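Local atomic coordinates of fatty acid/retinol binding protein protein 7, isoform A, confirmed BY transcript evidence (Caenorhabditis elegans, PDB entry 2W9Y), a protein that probably binds and carries fatty acids and retinoids, as an all-helical member of the nematode fatty-acid and retinol-binding protein family. Residues K13-T18 with A111-L116; V85-K90 with A129-N134; Q118-Q121 with D127-A130. All blocks are in the same frame, centred on the assembly; numbering follows the deposited sequence. Where two conformers were deposited one is given.

Interaction 1. Residues K13-T18 with A111-L116; sequences KNFFPT and ADAKRL. With SO4 (sulfate ion), chain C.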
loop_
_atom_site.group_PDB
_atom_site.type_symbol
_atom_site.label_atom_id
_atom_site.label_comp_id
_atom_site.label_asym_id
_atom_site.label_seq_id
_atom_site.Cartn_x
_atom_site.Cartn_y
_atom_site.Cartn_z
ATOM N N LYS A 13 -7.043 -6.716 -2.231
ATOM C CA LYS A 13 -7.707 -5.438 -2.378
ATOM C C LYS A 13 -8.332 -4.923 -1.093
ATOM O O LYS A 13 -8.272 -3.710 -0.839
ATOM C CB LYS A 13 -8.681 -5.444 -3.531
ATOM C CG LYS A 13 -7.923 -5.495 -4.882
ATOM C CD LYS A 13 -8.935 -5.534 -6.070
ATOM C CE LYS A 13 -9.665 -6.841 -6.170
ATOM N NZ LYS A 13 -10.179 -6.959 -7.573
ATOM N N ASN A 14 -8.958 -5.822 -0.311
ATOM C CA ASN A 14 -9.515 -5.519 0.985
ATOM C C ASN A 14 -8.656 -4.662 1.900
ATOM O O ASN A 14 -9.211 -3.782 2.603
ATOM C CB ASN A 14 -9.849 -6.795 1.756
ATOM C CG ASN A 14 -11.087 -7.481 1.284
ATOM O OD1 ASN A 14 -11.789 -6.992 0.403
ATOM N ND2 ASN A 14 -11.346 -8.671 1.831
ATOM N N PHE A 15 -7.325 -4.884 1.903
ATOM C CA PHE A 15 -6.400 -4.199 2.805
ATOM C C PHE A 15 -5.824 -2.854 2.271
ATOM O O PHE A 15 -5.115 -2.168 2.991
ATOM C CB PHE A 15 -5.201 -5.127 3.146
ATOM C CG PHE A 15 -5.592 -6.238 4.016
ATOM C CD1 PHE A 15 -5.911 -5.999 5.354
ATOM C CD2 PHE A 15 -5.733 -7.509 3.513
ATOM C CE1 PHE A 15 -6.353 -7.043 6.183
ATOM C CE2 PHE A 15 -6.097 -8.574 4.349
ATOM C CZ PHE A 15 -6.416 -8.348 5.659
ATOM N N PHE A 16 -6.082 -2.510 1.009
ATOM C CA PHE A 16 -5.453 -1.326 0.405
ATOM C C PHE A 16 -6.037 -0.019 1.017
ATOM O O PHE A 16 -7.239 0.149 0.996
ATOM C CB PHE A 16 -5.680 -1.287 -1.150
ATOM C CG PHE A 16 -4.527 -1.879 -1.937
ATOM C CD1 PHE A 16 -4.167 -3.245 -1.820
ATOM C CD2 PHE A 16 -3.759 -1.069 -2.739
ATOM C CE1 PHE A 16 -3.072 -3.754 -2.518
ATOM C CE2 PHE A 16 -2.692 -1.560 -3.451
ATOM C CZ PHE A 16 -2.332 -2.903 -3.340
ATOM N N PRO A 17 -5.188 0.856 1.572
ATOM C CA PRO A 17 -5.734 2.213 1.895
ATOM C C PRO A 17 -6.204 2.939 0.647
ATOM O O PRO A 17 -5.716 2.678 -0.453
ATOM C CB PRO A 17 -4.541 2.953 2.496
ATOM C CG PRO A 17 -3.596 1.808 3.048
ATOM C CD PRO A 17 -3.748 0.729 1.983
ATOM N N THR A 18 -7.175 3.827 0.824
ATOM C CA THR A 18 -7.760 4.632 -0.263
ATOM C C THR A 18 -6.697 5.365 -1.056
ATOM O O THR A 18 -6.729 5.356 -2.346
ATOM C CB THR A 18 -8.871 5.578 0.249
ATOM O OG1 THR A 18 -9.979 4.740 0.677
ATOM C CG2 THR A 18 -9.395 6.469 -0.932
ATOM N N ALA A 111 -1.049 -15.126 -0.082
ATOM C CA ALA A 111 -0.853 -15.802 1.244
ATOM C C ALA A 111 -0.608 -14.747 2.310
ATOM O O ALA A 111 -1.170 -14.826 3.380
ATOM C CB ALA A 111 0.285 -16.836 1.187
ATOM N N ASP A 112 0.178 -13.708 2.001
ATOM C CA ASP A 112 0.455 -12.706 3.049
ATOM C C ASP A 112 -0.851 -11.996 3.506
ATOM O O ASP A 112 -1.026 -11.664 4.680
ATOM C CB ASP A 112 1.477 -11.666 2.556
ATOM C CG ASP A 112 2.924 -12.094 2.743
ATOM O OD1 ASP A 112 3.189 -13.175 3.312
ATOM O OD2 ASP A 112 3.840 -11.320 2.306
ATOM N N ALA A 113 -1.759 -11.773 2.561
ATOM C CA ALA A 113 -3.062 -11.184 2.864
ATOM C C ALA A 113 -3.959 -12.111 3.708
ATOM O O ALA A 113 -4.609 -11.657 4.673
ATOM C CB ALA A 113 -3.747 -10.748 1.575
ATOM N N LYS A 114 -3.954 -13.399 3.422
ATOM C CA LYS A 114 -4.722 -14.382 4.233
ATOM C C LYS A 114 -4.123 -14.377 5.645
ATOM O O LYS A 114 -4.875 -14.514 6.616
ATOM C CB LYS A 114 -4.614 -15.855 3.674
ATOM C CG LYS A 114 -5.108 -16.024 2.228
ATOM C CD LYS A 114 -6.576 -16.065 2.164
ATOM C CE LYS A 114 -7.107 -16.258 0.652
ATOM N NZ LYS A 114 -6.748 -17.534 0.002
ATOM N N ARG A 115 -2.797 -14.266 5.761
ATOM C CA ARG A 115 -2.135 -14.201 7.141
ATOM C C ARG A 115 -2.587 -12.955 7.884
ATOM O O ARG A 115 -2.907 -13.025 9.048
ATOM C CB ARG A 115 -0.614 -14.195 7.079
ATOM C CG ARG A 115 0.014 -15.595 6.779
ATOM C CD ARG A 115 -0.135 -16.571 7.930
ATOM N NE ARG A 115 0.573 -16.000 9.067
ATOM C CZ ARG A 115 0.070 -15.794 10.268
ATOM N NH1 ARG A 115 -1.123 -16.241 10.577
ATOM N NH2 ARG A 115 0.786 -15.174 11.182
ATOM N N LEU A 116 -2.614 -11.811 7.210
ATOM C CA LEU A 116 -3.138 -10.595 7.825
ATOM C C LEU A 116 -4.541 -10.680 8.354
ATOM O O LEU A 116 -4.873 -10.098 9.405
ATOM C CB LEU A 116 -3.109 -9.435 6.804
ATOM C CG LEU A 116 -1.738 -8.814 6.595
ATOM C CD1 LEU A 116 -1.885 -7.871 5.344
ATOM C CD2 LEU A 116 -1.324 -8.083 7.842
HETATM S S SO4 C . 3.910 -13.632 10.032
HETATM O O1 SO4 C . 3.924 -12.191 9.739
HETATM O O2 SO4 C . 3.201 -13.705 11.319
HETATM O O3 SO4 C . 3.231 -14.363 8.960
HETATM O O4 SO4 C . 5.278 -14.195 10.142
#

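Interaction 2. Residues V85-K90 with A129-N134; sequences VEYAKK and AALRKN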
loop_
_atom_site.group_PDB
_atom_site.type_symbol
_atom_site.label_atom_id
_atom_site.label_comp_id
_atom_site.label_asym_id
_atom_site.label_seq_id
_atom_site.Cartn_x
_atom_site.Cartn_y
_atom_site.Cartn_z
ATOM N N VAL A 85 0.084 -1.169 16.096
ATOM C CA VAL A 85 1.073 -0.537 15.214
ATOM C C VAL A 85 1.914 -1.609 14.512
ATOM O O VAL A 85 2.158 -1.508 13.290
ATOM C CB VAL A 85 1.994 0.429 15.957
ATOM C CG1 VAL A 85 3.243 0.793 15.103
ATOM C CG2 VAL A 85 1.214 1.687 16.461
ATOM N N GLU A 86 2.373 -2.616 15.264
ATOM C CA GLU A 86 3.092 -3.778 14.622
ATOM C C GLU A 86 2.259 -4.406 13.484
ATOM O O GLU A 86 2.775 -4.766 12.379
ATOM C CB GLU A 86 3.367 -4.834 15.677
ATOM C CG GLU A 86 3.791 -6.186 15.141
ATOM C CD GLU A 86 4.230 -7.152 16.282
ATOM O OE1 GLU A 86 3.369 -7.623 17.072
ATOM O OE2 GLU A 86 5.437 -7.444 16.386
ATOM N N TYR A 87 0.974 -4.585 13.760
ATOM C CA TYR A 87 0.048 -5.107 12.764
ATOM C C TYR A 87 -0.079 -4.193 11.560
ATOM O O TYR A 87 0.015 -4.638 10.394
ATOM C CB TYR A 87 -1.352 -5.336 13.417
ATOM C CG TYR A 87 -2.338 -5.914 12.390
ATOM C CD1 TYR A 87 -2.341 -7.285 12.053
ATOM C CD2 TYR A 87 -3.240 -5.074 11.697
ATOM C CE1 TYR A 87 -3.212 -7.783 11.024
ATOM C CE2 TYR A 87 -4.070 -5.545 10.702
ATOM C CZ TYR A 87 -4.060 -6.921 10.397
ATOM O OH TYR A 87 -4.907 -7.349 9.410
ATOM N N ALA A 88 -0.326 -2.909 11.813
ATOM C CA ALA A 88 -0.478 -1.964 10.699
ATOM C C ALA A 88 0.754 -1.846 9.762
ATOM O O ALA A 88 0.589 -1.721 8.563
ATOM C CB ALA A 88 -0.842 -0.593 11.219
ATOM N N LYS A 89 1.964 -1.872 10.328
ATOM C CA LYS A 89 3.204 -1.890 9.519
ATOM C C LYS A 89 3.313 -3.155 8.666
ATOM O O LYS A 89 3.785 -3.086 7.554
ATOM C CB LYS A 89 4.441 -1.803 10.414
ATOM C CG LYS A 89 4.477 -0.435 11.052
ATOM C CD LYS A 89 5.634 -0.306 12.023
ATOM C CE LYS A 89 5.858 1.129 12.408
ATOM N NZ LYS A 89 6.986 1.183 13.384
ATOM N N LYS A 90 2.858 -4.282 9.186
ATOM C CA LYS A 90 2.780 -5.514 8.344
ATOM C C LYS A 90 1.749 -5.364 7.224
ATOM O O LYS A 90 1.997 -5.852 6.098
ATOM C CB LYS A 90 2.408 -6.727 9.172
ATOM C CG LYS A 90 3.573 -7.237 10.054
ATOM C CD LYS A 90 3.038 -7.945 11.339
ATOM C CE LYS A 90 2.815 -9.431 11.164
ATOM N NZ LYS A 90 2.107 -10.026 12.407
ATOM N N ALA A 129 -10.903 -2.512 17.268
ATOM C CA ALA A 129 -11.770 -1.324 17.159
ATOM C C ALA A 129 -10.895 -0.088 16.807
ATOM O O ALA A 129 -11.275 0.776 16.014
ATOM C CB ALA A 129 -12.529 -1.070 18.438
ATOM N N ALA A 130 -9.713 -0.013 17.382
ATOM C CA ALA A 130 -8.827 1.135 17.118
ATOM C C ALA A 130 -8.337 1.172 15.645
ATOM O O ALA A 130 -8.183 2.282 15.029
ATOM C CB ALA A 130 -7.646 1.116 18.056
ATOM N N LEU A 131 -7.946 -0.011 15.141
ATOM C CA LEU A 131 -7.577 -0.153 13.750
ATOM C C LEU A 131 -8.717 0.251 12.826
ATOM O O LEU A 131 -8.479 0.930 11.796
ATOM C CB LEU A 131 -7.118 -1.595 13.436
ATOM C CG LEU A 131 -5.670 -1.945 13.915
ATOM C CD1 LEU A 131 -5.365 -3.508 14.085
ATOM C CD2 LEU A 131 -4.548 -1.251 13.120
ATOM N N ARG A 132 -9.929 -0.205 13.145
ATOM C CA ARG A 132 -11.105 0.145 12.279
ATOM C C ARG A 132 -11.379 1.658 12.339
ATOM O O ARG A 132 -11.692 2.285 11.339
ATOM C CB ARG A 132 -12.332 -0.653 12.683
ATOM C CG ARG A 132 -12.194 -2.149 12.211
ATOM C CD ARG A 132 -13.326 -2.989 12.809
ATOM N NE ARG A 132 -13.477 -4.199 12.026
ATOM C CZ ARG A 132 -13.714 -5.373 12.571
ATOM N NH1 ARG A 132 -13.767 -5.465 13.906
ATOM N NH2 ARG A 132 -13.839 -6.450 11.795
ATOM N N LYS A 133 -11.176 2.241 13.511
ATOM C CA LYS A 133 -11.457 3.679 13.670
ATOM C C LYS A 133 -10.428 4.462 12.831
ATOM O O LYS A 133 -10.754 5.471 12.220
ATOM C CB LYS A 133 -11.395 4.071 15.169
ATOM C CG LYS A 133 -11.773 5.549 15.491
ATOM C CD LYS A 133 -11.699 5.770 17.050
ATOM C CE LYS A 133 -11.303 7.164 17.383
ATOM N NZ LYS A 133 -11.587 7.429 18.820
ATOM N N ASN A 134 -9.164 4.045 12.862
ATOM C CA ASN A 134 -8.142 4.721 12.079
ATOM C C ASN A 134 -8.183 4.417 10.545
ATOM O O ASN A 134 -7.555 5.136 9.737
ATOM C CB ASN A 134 -6.751 4.386 12.624
ATOM C CG ASN A 134 -6.310 5.294 13.778
ATOM O OD1 ASN A 134 -7.087 6.137 14.236
ATOM N ND2 ASN A 134 -5.022 5.186 14.199
#

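Interaction 3. Residues Q118-Q121 with D127-A130; sequences QEFQ and DQAA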
loop_
_atom_site.group_PDB
_atom_site.type_symbol
_atom_site.label_atom_id
_atom_site.label_comp_id
_atom_site.label_asym_id
_atom_site.label_seq_id
_atom_site.Cartn_x
_atom_site.Cartn_y
_atom_site.Cartn_z
ATOM N N GLN A 118 -6.063 -13.501 9.267
ATOM C CA GLN A 118 -6.024 -14.412 10.436
ATOM C C GLN A 118 -5.511 -13.646 11.680
ATOM O O GLN A 118 -6.075 -13.742 12.800
ATOM C CB GLN A 118 -5.145 -15.621 10.098
ATOM C CG GLN A 118 -5.236 -16.797 11.087
ATOM C CD GLN A 118 -4.144 -16.725 12.178
ATOM O OE1 GLN A 118 -3.425 -15.713 12.343
ATOM N NE2 GLN A 118 -4.011 -17.807 12.909
ATOM N N GLU A 119 -4.482 -12.823 11.485
ATOM C CA GLU A 119 -3.852 -12.128 12.590
ATOM C C GLU A 119 -4.779 -11.106 13.189
ATOM O O GLU A 119 -4.757 -10.848 14.420
ATOM C CB GLU A 119 -2.577 -11.446 12.106
ATOM C CG GLU A 119 -1.434 -12.434 11.809
ATOM C CD GLU A 119 -0.271 -11.789 11.073
ATOM O OE1 GLU A 119 -0.422 -11.443 9.871
ATOM O OE2 GLU A 119 0.804 -11.627 11.681
ATOM N N PHE A 120 -5.588 -10.488 12.332
ATOM C CA PHE A 120 -6.477 -9.405 12.802
ATOM C C PHE A 120 -7.453 -10.021 13.784
ATOM O O PHE A 120 -7.836 -9.435 14.829
ATOM C CB PHE A 120 -7.230 -8.792 11.615
ATOM C CG PHE A 120 -8.166 -7.702 12.014
ATOM C CD1 PHE A 120 -7.671 -6.444 12.271
ATOM C CD2 PHE A 120 -9.513 -7.983 12.252
ATOM C CE1 PHE A 120 -8.538 -5.368 12.667
ATOM C CE2 PHE A 120 -10.397 -6.970 12.668
ATOM C CZ PHE A 120 -9.904 -5.651 12.891
ATOM N N GLN A 121 -7.849 -11.228 13.438
ATOM C CA GLN A 121 -8.846 -11.938 14.211
ATOM C C GLN A 121 -8.359 -12.273 15.597
ATOM O O GLN A 121 -9.164 -12.408 16.483
ATOM C CB GLN A 121 -9.220 -13.264 13.555
ATOM C CG GLN A 121 -9.796 -13.194 12.176
ATOM C CD GLN A 121 -11.000 -12.354 12.067
ATOM O OE1 GLN A 121 -11.901 -12.370 12.931
ATOM N NE2 GLN A 121 -11.053 -11.612 10.991
ATOM N N ASP A 127 -7.937 -3.386 20.199
ATOM C CA ASP A 127 -7.035 -3.121 19.077
ATOM C C ASP A 127 -7.759 -3.218 17.716
ATOM O O ASP A 127 -7.435 -2.474 16.790
ATOM C CB ASP A 127 -5.837 -4.078 19.042
ATOM C CG ASP A 127 -4.728 -3.656 20.003
ATOM O OD1 ASP A 127 -4.618 -2.458 20.387
ATOM O OD2 ASP A 127 -3.942 -4.509 20.409
ATOM N N GLN A 128 -8.738 -4.105 17.614
ATOM C CA GLN A 128 -9.481 -4.275 16.334
ATOM C C GLN A 128 -10.291 -2.999 16.182
ATOM O O GLN A 128 -10.369 -2.474 15.103
ATOM C CB GLN A 128 -10.443 -5.453 16.439
ATOM C CG GLN A 128 -9.736 -6.866 16.442
ATOM C CD GLN A 128 -10.702 -7.996 16.627
ATOM O OE1 GLN A 128 -11.775 -7.806 17.235
ATOM N NE2 GLN A 128 -10.348 -9.195 16.152
ATOM N N ALA A 129 -10.903 -2.512 17.268
ATOM C CA ALA A 129 -11.770 -1.324 17.159
ATOM C C ALA A 129 -10.895 -0.088 16.807
ATOM O O ALA A 129 -11.275 0.776 16.014
ATOM C CB ALA A 129 -12.529 -1.070 18.438
ATOM N N ALA A 130 -9.713 -0.013 17.382
ATOM C CA ALA A 130 -8.827 1.135 17.118
ATOM C C ALA A 130 -8.337 1.172 15.645
ATOM O O ALA A 130 -8.183 2.282 15.029
ATOM C CB ALA A 130 -7.646 1.116 18.056
#

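Interaction 1. Residues K13-T18 with A111-L116
F15 makes a buried, largely apolar contact with A113 and L116, where the short 3-10 turn before helix 18-26 meets the first turns of helix 111-121. The case illustrates how a single aromatic ring can dock an N-terminal segment against a helix remote in sequence. L116 CB lies over one face of the ring, 4.1 Å from the F15 centroid, as a CH-pi donor, and its CD1 extends above the middle of the same face. The remote end of the ring reaches the backbone as well: F15 CE2 is 3.4 Å from A113 O, approached obliquely, and 4.2 Å from A113 CB. With CG anti to the carbonyl carbon (chi1 -71°), F15 holds its ring out from the turn, which F16 N closes by a hydrogen bond to K13 O. Within the all-helical nematode fatty-acid and retinol-binding (Gp-FAR-1) fold, Y87, L91 and M94 of helix 82-104 also pack on F15, tying its turn to both helices. Away from the ring, R115 bends at chi2 and chi3 so that the edge of its guanidinium receives a sulfate, probably from the crystallisation liquor. R115 NE donates to sulfate O3 at 3.1 Å, and R115 NH2 to sulfate O2 at 2.8 Å.

Interaction 2. Residues V85-K90 with A129-N134
L131 of helix 125-134 reaches across to helix 82-104 and divides its two methyls between neighbouring residues, Y87 and A88. The first shell is small. L131 CD1 comes against one side of the tyrosine ring, 3.6 Å from Y87 CD2, with Y87 CE2 somewhat farther off at 4.2 Å; the methyl approaches obliquely. The other branch, L131 CD2, meets the methyl of A88 at 4.2 Å from A88 CB. A forked leucine thus fits beside an aromatic ring, while the small alanine probably leaves room for the second methyl where the two segments are nearest, A88 CA lying 7.9 Å from L131 CA.

Torsions set up this meeting. Y87 places CG anti to its own nitrogen (chi1 -179°), which carries the ring off the helix so that it slants across the end of the leucine. L131 holds CG opposite its carbonyl carbon (chi1 -77°), and the fork then opens onto both partners. Farther out, L123 and F120 also pack on L131, while L77 packs on A88. The far end of the tyrosine answers to a third helix: Y87 OH is hydrogen-bonded to the backbone oxygen L116 O, which fastens the tip of the side chain to helix 111-121. At the C-terminal end of helix 125-134, N134 ND2 donates to the carbonyl oxygens of R76 and D78, tying that helix to the loop that precedes helix 82-104.

Between the two segments themselves the contact is methyl against methyl and methyl against ring carbon. Such chemistry is insensitive to direction: it excludes water and rewards close fit, whereas the directional hold on the tyrosine probably comes largely from its hydroxyl, bonded outside this pair of segments.

Interaction 3. Residues Q118-Q121 with D127-A130
Q128 and F120 show how one glutamine can serve as both a greasy lid and a polar hook. Starting from the backbone, Q128 CB sits 3.6 Å from F120 CZ, at the far end of the ring. The next carbon, CG, is anti to the carbonyl carbon (chi1 -72°), which brings it over one face of the phenyl, offset toward the rim; this is a CH-pi contact, with Q128 CG 4.0 Å from the F120 centroid. Beyond CG the chain runs extended, and Q128 CD passes F120 CE2 at 4.1 Å. The amide is nearly parallel to the ring, the two planes only 15° apart. At the tip, Q128 NE2 donates to the backbone oxygen F120 O at 2.8 Å, with a practically straight N-H...O angle of 177°. The acceptor lies in the plane of the glutamine amide, although the donor is tilted out of the carbonyl plane of F120. Ring and main chain of one residue are therefore gripped by one side chain, and the straight bond settles the rotation of the amide. Cut back to an alanine, the side chain would keep its CB contact but would probably leave F120 O without this donor and open a gap over the ring face where CG lay.

Farther round, F120 stacks with the ring of the C-terminal F140 and touches L131 and R132, and L123 packs on Q128. S124 OG is hydrogen-bonded to D127 N at the start of helix 125-134, while D127 OD1 is hydrogen-bonded to S81 OG. The contact thus joins the last part of helix 111-121 to the first turns of helix 125-134 across their short connection, beside the beginning of helix 82-104; the fold has no strands.

Interactions 1 and 2 are buried and apolar, whereas interaction 3, the farthest from the centre of the chain, is partly exposed and adds a hydrogen bond to its packing. Helix 111-121 serves interactions 1 and 3 with its opening and closing turns, and helix 125-134 serves interactions 2 and 3. Y87 is the bridge between the first two: already bonded to L116, it also packs its hydroxyl on F15. F120 likewise joins interactions 2 and 3, lying against the tyrosine and R132. The buried contacts are made by apolar fit; polar side-chain bonding between paired segments appears only toward the surface.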